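Stress response kinase A (Escherichia coli, PDB 1ZYL) phosphorylates serine and threonine residues, its own included, at the expense of ATP, and probably suppresses the effects of stress linked to reactive oxygen species. Local coordinates at residues A[145-150]-A[187-192]; A[179-184]-A[315-320]; A[223-228]-A[267-272]. All blocks are in the same frame, centred on the assembly; numbering follows the deposited sequence.

Overall arrangement
Followed from the N terminus, the chain first reaches residues 145-150; interaction 1 closes a mostly helical loop when they meet 187-192, at the C-terminal end of helix 171-188. Before that loop closes, interaction 2 has already opened at 179-184, so the two cross; it ends at 315-320, near the C-terminal end of helix 300-316. Interaction 3, between 223-228 and 267-272, follows interaction 1 in series and nests within the long loop of interaction 2. Helix 266-283, which supplies one side of interaction 3, also touches the other two: Met272 packs on Trp189, and Pro268 on Leu317. Interactions 1 and 3 also join through a probable Pro145-Asn223 backbone hydrogen bond.

Interaction 1 of 3, residues A[145-150]-A[187-192]; sequences PTIGLN and AHWRED
Leu149 lies over one face of the Trp189 indole, and this pairing carries the contact. The methyl CD2 of Leu149 stands 3.8 Å from the centroid of the five-membered ring of Trp189 and only 13° off the ring normal, a CH-pi contact made to the pyrrole part and not to the benzene part. The branch carbon comes in beside it, with Leu149 CG 3.6 Å from Trp189 CD1. The two side chains run past each other in opposite directions, each reaching back toward the other's backbone. Trp189 does so because its CG is anti to the backbone N (chi1 -166°), which extends the indole toward Ile147, Gly148 and Leu149.

The leucine stands in the first turn of helix 149-161, with Gly148 at the N-cap position, so the indole packs against a helix start in the helical lobe of a kinase-like fold, as the phosphotransferase family assignment leads one to expect. Gly148 itself approaches obliquely, its CA 4.3 Å from Trp189 NE1. Farther along the indole, Ile147 meets the benzene part twice: the carbonyl O of Ile147 lies at the edge, near the ring plane, 4.3 Å from Trp189 CZ2, while the branch methyl CG2 of Ile147 is equally far from Trp189 CH2. No hydrogen bond spans the two segments. Helix 266-283 adds to the packing, Met272 touching both Leu149 and Trp189, and Leu269 touching Trp189 as well. The side chain of Ile147 is about 9 Å from that of Asp201, the inferred proton acceptor.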
ATOM      1  N   PRO A 145      -8.470   8.233  -2.335  1.00 22.74           N
ATOM      2  CA  PRO A 145      -8.880   8.294  -0.931  1.00 21.92           C
ATOM      3  C   PRO A 145      -7.908   9.066  -0.061  1.00 21.20           C
ATOM      4  O   PRO A 145      -6.726   9.213  -0.385  1.00 21.49           O
ATOM      5  CB  PRO A 145      -8.928   6.824  -0.511  1.00 21.07           C
ATOM      6  CG  PRO A 145      -9.190   6.108  -1.769  1.00 24.29           C
ATOM      7  CD  PRO A 145      -8.332   6.839  -2.782  1.00 23.49           C
ATOM      8  N   THR A 146      -8.409   9.574   1.049  1.00 19.53           N
ATOM      9  CA  THR A 146      -7.540  10.259   1.982  1.00 18.64           C
ATOM     10  C   THR A 146      -7.746   9.464   3.271  1.00 19.04           C
ATOM     11  O   THR A 146      -8.810   9.535   3.886  1.00 19.49           O
ATOM     12  CB  THR A 146      -7.920  11.744   2.124  1.00 15.44           C
ATOM     13  OG1 THR A 146      -7.718  12.168   3.472  1.00 10.33           O
ATOM     14  CG2 THR A 146      -9.349  11.966   1.715  1.00 18.87           C
ATOM     15  N   ILE A 147      -6.733   8.666   3.624  1.00 18.18           N
ATOM     16  CA  ILE A 147      -6.749   7.797   4.794  1.00 17.95           C
ATOM     17  C   ILE A 147      -7.620   8.332   5.924  1.00 19.47           C
ATOM     18  O   ILE A 147      -7.525   9.498   6.321  1.00 21.90           O
ATOM     19  CB  ILE A 147      -5.297   7.531   5.301  1.00 19.35           C
ATOM     20  CG1 ILE A 147      -4.566   6.624   4.312  1.00 19.12           C
ATOM     21  CG2 ILE A 147      -5.301   6.876   6.682  1.00 18.42           C
ATOM     22  CD1 ILE A 147      -3.164   6.231   4.754  1.00 16.55           C
ATOM     23  N   GLY A 148      -8.484   7.466   6.429  1.00 17.37           N
ATOM     24  CA  GLY A 148      -9.378   7.843   7.495  1.00 17.57           C
ATOM     25  C   GLY A 148     -10.133   6.609   7.927  1.00 20.45           C
ATOM     26  O   GLY A 148     -10.016   5.552   7.303  1.00 22.19           O
ATOM     27  N   LEU A 149     -10.924   6.743   8.984  1.00 21.59           N
ATOM     28  CA  LEU A 149     -11.687   5.629   9.540  1.00 20.74           C
ATOM     29  C   LEU A 149     -12.764   5.015   8.640  1.00 22.10           C
ATOM     30  O   LEU A 149     -13.047   3.821   8.741  1.00 20.60           O
ATOM     31  CB  LEU A 149     -12.318   6.069  10.861  1.00 17.34           C
ATOM     32  CG  LEU A 149     -11.372   6.753  11.841  1.00 14.07           C
ATOM     33  CD1 LEU A 149     -12.063   6.859  13.185  1.00 11.12           C
ATOM     34  CD2 LEU A 149     -10.069   5.965  11.962  1.00 11.73           C
ATOM     35  N   ASN A 150     -13.362   5.819   7.765  1.00 24.20           N
ATOM     36  CA  ASN A 150     -14.415   5.315   6.889  1.00 25.78           C
ATOM     37  C   ASN A 150     -14.001   4.113   6.063  1.00 24.60           C
ATOM     38  O   ASN A 150     -14.576   3.036   6.189  1.00 24.46           O
ATOM     39  CB  ASN A 150     -14.907   6.408   5.944  1.00 30.21           C
ATOM     40  CG  ASN A 150     -15.835   5.868   4.869  1.00 33.12           C
ATOM     41  OD1 ASN A 150     -15.612   6.085   3.674  1.00 35.21           O
ATOM     42  ND2 ASN A 150     -16.878   5.162   5.285  1.00 31.64           N
ATOM     43  N   ALA A 187     -10.945   6.374  19.205  1.00 31.84           N
ATOM     44  CA  ALA A 187     -10.642   7.205  20.366  1.00 33.30           C
ATOM     45  C   ALA A 187      -9.246   7.832  20.336  1.00 34.80           C
ATOM     46  O   ALA A 187      -8.984   8.789  21.058  1.00 36.91           O
ATOM     47  CB  ALA A 187     -10.824   6.399  21.658  1.00 30.22           C
ATOM     48  N   HIS A 188      -8.354   7.301  19.508  1.00 35.71           N
ATOM     49  CA  HIS A 188      -7.003   7.846  19.417  1.00 34.84           C
ATOM     50  C   HIS A 188      -6.753   8.508  18.070  1.00 35.02           C
ATOM     51  O   HIS A 188      -5.667   9.029  17.834  1.00 36.29           O
ATOM     52  CB  HIS A 188      -5.966   6.742  19.631  1.00 35.82           C
ATOM     53  CG  HIS A 188      -6.065   6.068  20.965  1.00 38.44           C
ATOM     54  ND1 HIS A 188      -5.618   6.651  22.130  1.00 39.96           N
ATOM     55  CD2 HIS A 188      -6.574   4.864  21.320  1.00 39.57           C
ATOM     56  CE1 HIS A 188      -5.846   5.836  23.144  1.00 40.54           C
ATOM     57  NE2 HIS A 188      -6.425   4.743  22.679  1.00 40.75           N
ATOM     58  N   TRP A 189      -7.745   8.488  17.181  1.00 34.14           N
ATOM     59  CA  TRP A 189      -7.569   9.097  15.863  1.00 33.13           C
ATOM     60  C   TRP A 189      -7.695  10.591  16.016  1.00 35.41           C
ATOM     61  O   TRP A 189      -8.254  11.063  16.997  1.00 37.38           O
ATOM     62  CB  TRP A 189      -8.623   8.591  14.881  1.00 28.51           C
ATOM     63  CG  TRP A 189      -8.312   8.905  13.435  1.00 23.29           C
ATOM     64  CD1 TRP A 189      -9.131   9.535  12.544  1.00 21.01           C
ATOM     65  CD2 TRP A 189      -7.110   8.583  12.713  1.00 20.17           C
ATOM     66  NE1 TRP A 189      -8.521   9.626  11.312  1.00 18.35           N
ATOM     67  CE2 TRP A 189      -7.279   9.053  11.385  1.00 17.79           C
ATOM     68  CE3 TRP A 189      -5.907   7.945  13.056  1.00 17.06           C
ATOM     69  CZ2 TRP A 189      -6.291   8.908  10.401  1.00 13.77           C
ATOM     70  CZ3 TRP A 189      -4.924   7.800  12.074  1.00 15.49           C
ATOM     71  CH2 TRP A 189      -5.127   8.282  10.761  1.00 15.39           C
ATOM     72  N   ARG A 190      -7.174  11.346  15.058  1.00 38.42           N
ATOM     73  CA  ARG A 190      -7.255  12.801  15.149  1.00 40.95           C
ATOM     74  C   ARG A 190      -7.058  13.461  13.795  1.00 43.07           C
ATOM     75  O   ARG A 190      -6.289  12.973  12.968  1.00 44.16           O
ATOM     76  CB  ARG A 190      -6.208  13.328  16.147  1.00 38.99           C
ATOM     77  CG  ARG A 190      -4.750  13.027  15.779  1.00 38.77           C
ATOM     78  CD  ARG A 190      -3.813  13.310  16.955  1.00 38.71           C
ATOM     79  NE  ARG A 190      -2.403  13.049  16.655  1.00 39.27           N
ATOM     80  CZ  ARG A 190      -1.661  13.761  15.807  1.00 39.99           C
ATOM     81  NH1 ARG A 190      -0.387  13.443  15.605  1.00 37.68           N
ATOM     82  NH2 ARG A 190      -2.187  14.794  15.164  1.00 39.79           N
ATOM     83  N   GLU A 191      -7.776  14.556  13.561  1.00 44.76           N
ATOM     84  CA  GLU A 191      -7.657  15.296  12.307  1.00 46.82           C
ATOM     85  C   GLU A 191      -6.730  16.459  12.614  1.00 46.43           C
ATOM     86  O   GLU A 191      -6.740  17.498  11.953  1.00 48.18           O
ATOM     87  CB  GLU A 191      -9.023  15.817  11.858  1.00 49.28           C
ATOM     88  CG  GLU A 191      -9.557  15.181  10.579  1.00 51.29           C
ATOM     89  CD  GLU A 191      -9.780  13.685  10.702  1.00 52.77           C
ATOM     90  OE1 GLU A 191      -8.790  12.948  10.893  1.00 53.22           O
ATOM     91  OE2 GLU A 191     -10.947  13.247  10.604  1.00 53.24           O
ATOM     92  N   ASP A 192      -5.923  16.244  13.642  1.00 45.20           N
ATOM     93  CA  ASP A 192      -4.971  17.217  14.138  1.00 44.31           C
ATOM     94  C   ASP A 192      -3.569  17.049  13.520  1.00 42.13           C
ATOM     95  O   ASP A 192      -2.557  17.367  14.147  1.00 42.65           O
ATOM     96  CB  ASP A 192      -4.916  17.070  15.660  1.00 46.14           C
ATOM     97  CG  ASP A 192      -4.119  18.155  16.320  1.00 50.70           C
ATOM     98  OD1 ASP A 192      -4.319  19.342  15.967  1.00 53.99           O
ATOM     99  OD2 ASP A 192      -3.300  17.823  17.203  1.00 53.33           O
TER

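Interaction 2 of 3, residues A[179-184]-A[315-320]; sequences DELIAA and KVLQEP
Leu317 turns one methyl, CD1, against Leu181 and Ala184, residues three apart on helix 171-188 and therefore on neighbouring turns of the same helix side. Leu317 CD1 is 3.7 Å from Ala184 CB, the closest approach between the segments. The second touch is branch to branch: Leu181 CD1 lies 4.0 Å from Leu317 CD1, and the two leucine side chains cross at about a right angle, so that one methyl meets another with little of the stems lying alongside. Leu317 also brings its stem close, CB being 4.2 Å from Ala184 CB.

The small alanine matters to this geometry, because it lets the backbones draw together where they meet, the CA atoms of Ala184 and Leu317 being 6.5 Å apart. Leu181 reaches Leu317 from the preceding turn by an extended first torsion: its CG points opposite the backbone N (chi1 -171°), and the branch then swings toward Leu317. Both residues belong to a regular helix, in which Ala183 N bonds to Asp179 O at 2.8 Å and Ala184 N to Glu180 O at 3.2 Å. On the other side, next to Leu317, a weak bond runs from Gln318 N to Lys315 O, also 3.2 Å.

Farther out, Asp179 forms a salt bridge to Arg157 of helix 149-161. Leu181 packs on Phe310 and Gln313 of helix 300-316, while Leu317 rests on Glu267 and Pro268. The contact thus joins the C-terminal half of helix 171-188 to the chain at the C-terminal end of helix 300-316, with the start of helix 266-283 packed beside Leu317, in a part of the helical lobe away from the annotated sites.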
ATOM      1  N   ASP A 179     -15.453  -4.446  16.757  1.00 20.63           N
ATOM      2  CA  ASP A 179     -16.073  -3.246  17.293  1.00 21.84           C
ATOM      3  C   ASP A 179     -15.153  -2.632  18.362  1.00 22.57           C
ATOM      4  O   ASP A 179     -14.843  -1.442  18.337  1.00 22.70           O
ATOM      5  CB  ASP A 179     -17.439  -3.599  17.902  1.00 23.03           C
ATOM      6  CG  ASP A 179     -18.455  -4.056  16.856  1.00 25.96           C
ATOM      7  OD1 ASP A 179     -19.562  -4.489  17.234  1.00 28.48           O
ATOM      8  OD2 ASP A 179     -18.158  -3.981  15.652  1.00 26.27           O
ATOM      9  N   GLU A 180     -14.715  -3.465  19.295  1.00 22.56           N
ATOM     10  CA  GLU A 180     -13.832  -3.032  20.367  1.00 22.63           C
ATOM     11  C   GLU A 180     -12.577  -2.393  19.804  1.00 23.08           C
ATOM     12  O   GLU A 180     -12.051  -1.431  20.365  1.00 24.16           O
ATOM     13  CB  GLU A 180     -13.441  -4.228  21.231  1.00 24.74           C
ATOM     14  CG  GLU A 180     -14.293  -4.434  22.486  1.00 27.18           C
ATOM     15  CD  GLU A 180     -14.358  -5.893  22.923  1.00 28.55           C
ATOM     16  OE1 GLU A 180     -13.367  -6.634  22.731  1.00 29.48           O
ATOM     17  OE2 GLU A 180     -15.409  -6.295  23.467  1.00 30.68           O
ATOM     18  N   LEU A 181     -12.093  -2.933  18.692  1.00 22.06           N
ATOM     19  CA  LEU A 181     -10.891  -2.398  18.082  1.00 19.11           C
ATOM     20  C   LEU A 181     -11.180  -1.067  17.437  1.00 17.64           C
ATOM     21  O   LEU A 181     -10.441  -0.114  17.650  1.00 17.70           O
ATOM     22  CB  LEU A 181     -10.312  -3.368  17.045  1.00 18.02           C
ATOM     23  CG  LEU A 181      -8.920  -2.995  16.511  1.00 16.46           C
ATOM     24  CD1 LEU A 181      -7.948  -2.853  17.658  1.00 14.89           C
ATOM     25  CD2 LEU A 181      -8.426  -4.047  15.544  1.00 15.03           C
ATOM     26  N   ILE A 182     -12.255  -0.975  16.659  1.00 17.69           N
ATOM     27  CA  ILE A 182     -12.539   0.300  16.012  1.00 19.77           C
ATOM     28  C   ILE A 182     -12.902   1.378  17.038  1.00 19.27           C
ATOM     29  O   ILE A 182     -12.730   2.568  16.775  1.00 20.87           O
ATOM     30  CB  ILE A 182     -13.643   0.191  14.892  1.00 20.48           C
ATOM     31  CG1 ILE A 182     -15.034   0.418  15.467  1.00 22.82           C
ATOM     32  CG2 ILE A 182     -13.564  -1.155  14.201  1.00 21.17           C
ATOM     33  CD1 ILE A 182     -15.458   1.884  15.482  1.00 26.46           C
ATOM     34  N   ALA A 183     -13.390   0.982  18.206  1.00 17.94           N
ATOM     35  CA  ALA A 183     -13.706   1.983  19.220  1.00 18.59           C
ATOM     36  C   ALA A 183     -12.379   2.547  19.739  1.00 20.62           C
ATOM     37  O   ALA A 183     -12.215   3.760  19.886  1.00 21.32           O
ATOM     38  CB  ALA A 183     -14.490   1.363  20.366  1.00 15.40           C
ATOM     39  N   ALA A 184     -11.428   1.660  20.008  1.00 20.65           N
ATOM     40  CA  ALA A 184     -10.127   2.074  20.505  1.00 19.36           C
ATOM     41  C   ALA A 184      -9.381   2.961  19.513  1.00 19.85           C
ATOM     42  O   ALA A 184      -8.892   4.024  19.876  1.00 20.83           O
ATOM     43  CB  ALA A 184      -9.291   0.854  20.847  1.00 18.97           C
ATOM     44  N   LYS A 315      -5.478  -3.575  23.413  1.00 25.78           N
ATOM     45  CA  LYS A 315      -4.715  -3.447  24.645  1.00 28.70           C
ATOM     46  C   LYS A 315      -3.470  -2.589  24.428  1.00 28.87           C
ATOM     47  O   LYS A 315      -3.003  -1.901  25.337  1.00 28.31           O
ATOM     48  CB  LYS A 315      -4.333  -4.831  25.168  1.00 30.87           C
ATOM     49  CG  LYS A 315      -5.540  -5.636  25.623  1.00 33.71           C
ATOM     50  CD  LYS A 315      -5.169  -7.026  26.097  1.00 34.57           C
ATOM     51  CE  LYS A 315      -6.416  -7.809  26.492  1.00 36.63           C
ATOM     52  NZ  LYS A 315      -6.108  -9.250  26.735  1.00 38.56           N
ATOM     53  N   VAL A 316      -2.942  -2.627  23.212  1.00 29.25           N
ATOM     54  CA  VAL A 316      -1.767  -1.844  22.864  1.00 30.04           C
ATOM     55  C   VAL A 316      -2.158  -0.375  22.794  1.00 31.91           C
ATOM     56  O   VAL A 316      -1.340   0.513  23.036  1.00 30.50           O
ATOM     57  CB  VAL A 316      -1.213  -2.283  21.501  1.00 30.45           C
ATOM     58  CG1 VAL A 316      -0.047  -1.406  21.091  1.00 29.96           C
ATOM     59  CG2 VAL A 316      -0.787  -3.736  21.571  1.00 30.64           C
ATOM     60  N   LEU A 317      -3.423  -0.134  22.467  1.00 35.12           N
ATOM     61  CA  LEU A 317      -3.960   1.215  22.344  1.00 38.16           C
ATOM     62  C   LEU A 317      -4.385   1.803  23.689  1.00 41.70           C
ATOM     63  O   LEU A 317      -4.766   2.970  23.769  1.00 40.27           O
ATOM     64  CB  LEU A 317      -5.150   1.208  21.371  1.00 34.69           C
ATOM     65  CG  LEU A 317      -4.814   0.890  19.909  1.00 32.07           C
ATOM     66  CD1 LEU A 317      -5.993   0.235  19.218  1.00 31.17           C
ATOM     67  CD2 LEU A 317      -4.407   2.156  19.197  1.00 30.47           C
ATOM     68  N   GLN A 318      -4.313   0.996  24.743  1.00 47.78           N
ATOM     69  CA  GLN A 318      -4.703   1.444  26.078  1.00 54.23           C
ATOM     70  C   GLN A 318      -3.620   1.200  27.122  1.00 58.08           C
ATOM     71  O   GLN A 318      -2.877   0.218  27.049  1.00 58.28           O
ATOM     72  CB  GLN A 318      -5.991   0.746  26.507  1.00 55.46           C
ATOM     73  CG  GLN A 318      -7.229   1.264  25.804  1.00 59.18           C
ATOM     74  CD  GLN A 318      -8.418   0.335  25.961  1.00 61.21           C
ATOM     75  OE1 GLN A 318      -8.473  -0.736  25.351  1.00 60.64           O
ATOM     76  NE2 GLN A 318      -9.377   0.739  26.789  1.00 63.27           N
ATOM     77  N   GLU A 319      -3.537   2.099  28.098  1.00 62.57           N
ATOM     78  CA  GLU A 319      -2.538   1.970  29.142  1.00 66.91           C
ATOM     79  C   GLU A 319      -2.779   0.715  29.970  1.00 70.01           C
ATOM     80  O   GLU A 319      -3.879   0.494  30.480  1.00 69.32           O
ATOM     81  CB  GLU A 319      -2.542   3.205  30.058  1.00 68.08           C
ATOM     82  CG  GLU A 319      -3.771   3.352  30.955  1.00 70.65           C
ATOM     83  CD  GLU A 319      -3.480   4.149  32.228  1.00 71.51           C
ATOM     84  OE1 GLU A 319      -2.485   3.823  32.912  1.00 71.75           O
ATOM     85  OE2 GLU A 319      -4.245   5.087  32.551  1.00 71.40           O
ATOM     86  N   PRO A 320      -1.749  -0.136  30.100  1.00 73.73           N
ATOM     87  CA  PRO A 320      -1.843  -1.380  30.875  1.00 76.77           C
ATOM     88  C   PRO A 320      -1.899  -1.046  32.365  1.00 79.38           C
ATOM     89  O   PRO A 320      -1.107  -0.237  32.851  1.00 80.74           O
ATOM     90  CB  PRO A 320      -0.560  -2.112  30.497  1.00 76.54           C
ATOM     91  CG  PRO A 320       0.415  -0.971  30.315  1.00 75.72           C
ATOM     92  CD  PRO A 320      -0.404   0.022  29.517  1.00 74.13           C
TER

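Interaction 3 of 3, residues A[223-228]-A[267-272]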
ATOM      1  N   ASN A 223      -4.048  10.012   0.505  1.00 19.39           N
ATOM      2  CA  ASN A 223      -3.729  11.214   1.273  1.00 20.92           C
ATOM      3  C   ASN A 223      -3.729  10.765   2.738  1.00 21.48           C
ATOM      4  O   ASN A 223      -4.687  10.146   3.210  1.00 21.29           O
ATOM      5  CB  ASN A 223      -4.780  12.321   1.091  1.00 22.90           C
ATOM      6  CG  ASN A 223      -4.799  12.909  -0.321  1.00 25.21           C
ATOM      7  OD1 ASN A 223      -3.753  13.117  -0.942  1.00 25.16           O
ATOM      8  ND2 ASN A 223      -6.001  13.204  -0.821  1.00 24.64           N
ATOM      9  N   GLY A 224      -2.654  11.056   3.458  1.00 21.10           N
ATOM     10  CA  GLY A 224      -2.595  10.663   4.853  1.00 21.52           C
ATOM     11  C   GLY A 224      -1.468  11.336   5.606  1.00 22.45           C
ATOM     12  O   GLY A 224      -0.869  12.292   5.114  1.00 24.83           O
ATOM     13  N   PRO A 225      -1.156  10.859   6.816  1.00 21.77           N
ATOM     14  CA  PRO A 225      -0.084  11.428   7.636  1.00 20.58           C
ATOM     15  C   PRO A 225       1.268  10.847   7.251  1.00 21.20           C
ATOM     16  O   PRO A 225       1.402   9.634   7.042  1.00 19.63           O
ATOM     17  CB  PRO A 225      -0.500  11.042   9.045  1.00 19.48           C
ATOM     18  CG  PRO A 225      -1.073   9.700   8.833  1.00 20.95           C
ATOM     19  CD  PRO A 225      -1.909   9.846   7.573  1.00 20.83           C
ATOM     20  N   ALA A 226       2.269  11.718   7.167  1.00 22.52           N
ATOM     21  CA  ALA A 226       3.620  11.319   6.798  1.00 20.75           C
ATOM     22  C   ALA A 226       4.031  10.003   7.450  1.00 21.09           C
ATOM     23  O   ALA A 226       4.626   9.149   6.790  1.00 22.84           O
ATOM     24  CB  ALA A 226       4.600  12.420   7.154  1.00 19.93           C
ATOM     25  N   VAL A 227       3.710   9.829   8.731  1.00 19.56           N
ATOM     26  CA  VAL A 227       4.059   8.593   9.434  1.00 20.03           C
ATOM     27  C   VAL A 227       3.699   7.317   8.688  1.00 19.88           C
ATOM     28  O   VAL A 227       4.388   6.302   8.839  1.00 19.61           O
ATOM     29  CB  VAL A 227       3.394   8.487  10.810  1.00 19.23           C
ATOM     30  CG1 VAL A 227       4.391   8.824  11.879  1.00 21.56           C
ATOM     31  CG2 VAL A 227       2.199   9.395  10.888  1.00 21.46           C
ATOM     32  N   GLN A 228       2.625   7.368   7.899  1.00 19.58           N
ATOM     33  CA  GLN A 228       2.160   6.207   7.143  1.00 19.84           C
ATOM     34  C   GLN A 228       3.267   5.542   6.344  1.00 21.85           C
ATOM     35  O   GLN A 228       3.323   4.320   6.266  1.00 23.73           O
ATOM     36  CB  GLN A 228       1.049   6.605   6.177  1.00 17.06           C
ATOM     37  CG  GLN A 228      -0.213   5.781   6.303  1.00 15.82           C
ATOM     38  CD  GLN A 228       0.038   4.290   6.260  1.00 15.92           C
ATOM     39  OE1 GLN A 228       0.275   3.709   5.199  1.00 12.91           O
ATOM     40  NE2 GLN A 228      -0.014   3.658   7.426  1.00 15.33           N
ATOM     41  N   GLU A 267      -0.020   2.936  16.183  1.00 19.51           N
ATOM     42  CA  GLU A 267      -0.841   1.803  16.572  1.00 19.69           C
ATOM     43  C   GLU A 267      -2.216   1.924  15.934  1.00 19.55           C
ATOM     44  O   GLU A 267      -2.840   0.922  15.595  1.00 20.61           O
ATOM     45  CB  GLU A 267      -0.911   1.682  18.093  1.00 19.88           C
ATOM     46  CG  GLU A 267       0.459   1.386  18.696  1.00 18.92           C
ATOM     47  CD  GLU A 267       1.179   0.225  17.990  1.00 21.37           C
ATOM     48  OE1 GLU A 267       2.432   0.274  17.885  1.00 19.71           O
ATOM     49  OE2 GLU A 267       0.501  -0.735  17.547  1.00 20.49           O
ATOM     50  N   PRO A 268      -2.725   3.152  15.784  1.00 19.26           N
ATOM     51  CA  PRO A 268      -4.035   3.202  15.139  1.00 19.51           C
ATOM     52  C   PRO A 268      -3.910   2.842  13.655  1.00 20.82           C
ATOM     53  O   PRO A 268      -4.795   2.211  13.088  1.00 22.49           O
ATOM     54  CB  PRO A 268      -4.471   4.639  15.369  1.00 18.27           C
ATOM     55  CG  PRO A 268      -3.953   4.887  16.738  1.00 19.18           C
ATOM     56  CD  PRO A 268      -2.538   4.331  16.646  1.00 19.77           C
ATOM     57  N   LEU A 269      -2.805   3.229  13.022  1.00 21.92           N
ATOM     58  CA  LEU A 269      -2.609   2.914  11.601  1.00 21.35           C
ATOM     59  C   LEU A 269      -2.463   1.416  11.396  1.00 20.62           C
ATOM     60  O   LEU A 269      -3.032   0.852  10.461  1.00 22.28           O
ATOM     61  CB  LEU A 269      -1.368   3.619  11.042  1.00 20.64           C
ATOM     62  CG  LEU A 269      -1.483   5.132  10.897  1.00 20.77           C
ATOM     63  CD1 LEU A 269      -0.163   5.693  10.443  1.00 21.77           C
ATOM     64  CD2 LEU A 269      -2.578   5.472   9.919  1.00 19.94           C
ATOM     65  N   ARG A 270      -1.691   0.779  12.271  1.00 19.34           N
ATOM     66  CA  ARG A 270      -1.477  -0.657  12.190  1.00 18.37           C
ATOM     67  C   ARG A 270      -2.825  -1.372  12.390  1.00 18.73           C
ATOM     68  O   ARG A 270      -3.155  -2.322  11.667  1.00 18.15           O
ATOM     69  CB  ARG A 270      -0.456  -1.085  13.246  1.00 17.59           C
ATOM     70  CG  ARG A 270      -0.295  -2.595  13.390  1.00 18.71           C
ATOM     71  CD  ARG A 270       0.647  -2.926  14.525  1.00 17.95           C
ATOM     72  NE  ARG A 270       2.054  -2.724  14.180  1.00 19.56           N
ATOM     73  CZ  ARG A 270       2.896  -1.986  14.897  1.00 20.82           C
ATOM     74  NH1 ARG A 270       4.162  -1.862  14.527  1.00 18.62           N
ATOM     75  NH2 ARG A 270       2.469  -1.354  15.982  1.00 22.04           N
ATOM     76  N   ALA A 271      -3.603  -0.903  13.362  1.00 16.98           N
ATOM     77  CA  ALA A 271      -4.912  -1.481  13.619  1.00 15.99           C
ATOM     78  C   ALA A 271      -5.723  -1.296  12.352  1.00 17.04           C
ATOM     79  O   ALA A 271      -6.443  -2.195  11.918  1.00 18.38           O
ATOM     80  CB  ALA A 271      -5.596  -0.761  14.763  1.00 14.48           C
ATOM     81  N   MET A 272      -5.589  -0.117  11.754  1.00 17.35           N
ATOM     82  CA  MET A 272      -6.314   0.214  10.539  1.00 17.28           C
ATOM     83  C   MET A 272      -5.957  -0.690   9.370  1.00 18.63           C
ATOM     84  O   MET A 272      -6.845  -1.163   8.657  1.00 20.22           O
ATOM     85  CB  MET A 272      -6.067   1.678  10.175  1.00 16.08           C
ATOM     86  CG  MET A 272      -6.870   2.666  11.022  1.00 13.63           C
ATOM     87  SD  MET A 272      -6.441   4.399  10.770  1.00  4.91           S
ATOM     88  CE  MET A 272      -6.514   4.810  12.299  1.00  9.84           C
TER
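Gln228 and Leu269 bring the two backbones nearest, their CA atoms 7.3 Å apart, where the turn that follows the short strand 223-224 passes a helix. A bond of 2.7 Å from Gln228 N to Pro225 O closes the turn, whose residues Pro225, Val227 and Gln228 all meet Leu269.

The leucine methyl CD1 does most of the touching. Pro225 CG and Val227 CG2 each stand 4.4 Å from Leu269 CD1, and Gln228 CG is 4.1 Å from the same methyl; the amide end of Gln228 also lies against the leucine. With its CG anti to the carbonyl carbon (chi1 -70°), Leu269 points from helix 266-283 at the turn. Pro225 and Val227 approach CD1 from one side and the bent chain of Gln228 from another. With an alanine in place of Leu269, Pro225, Val227 and the Gln228 chain would probably lose the side chain they share, opening a gap between turn and helix.

Strand 223-224 pairs with 196-197, a small antiparallel pair reminiscent of the one that flanks the catalytic loop in protein kinases. Gln228 is close to the inferred active site, its side chain about 6 Å from that of Asp201 and about 10 Å from that of Asn206, an inferred magnesium ligand. Trp231 also touches Leu269.

No hydrogen bond runs between the segments, and all four touching residues are buried. The union therefore rests on van der Waals packing of Leu269 on a proline, a valine and a glutamine chain, while the turn's own backbone bond and the one from Val227 N to Glu262 supply hydrogen bonding.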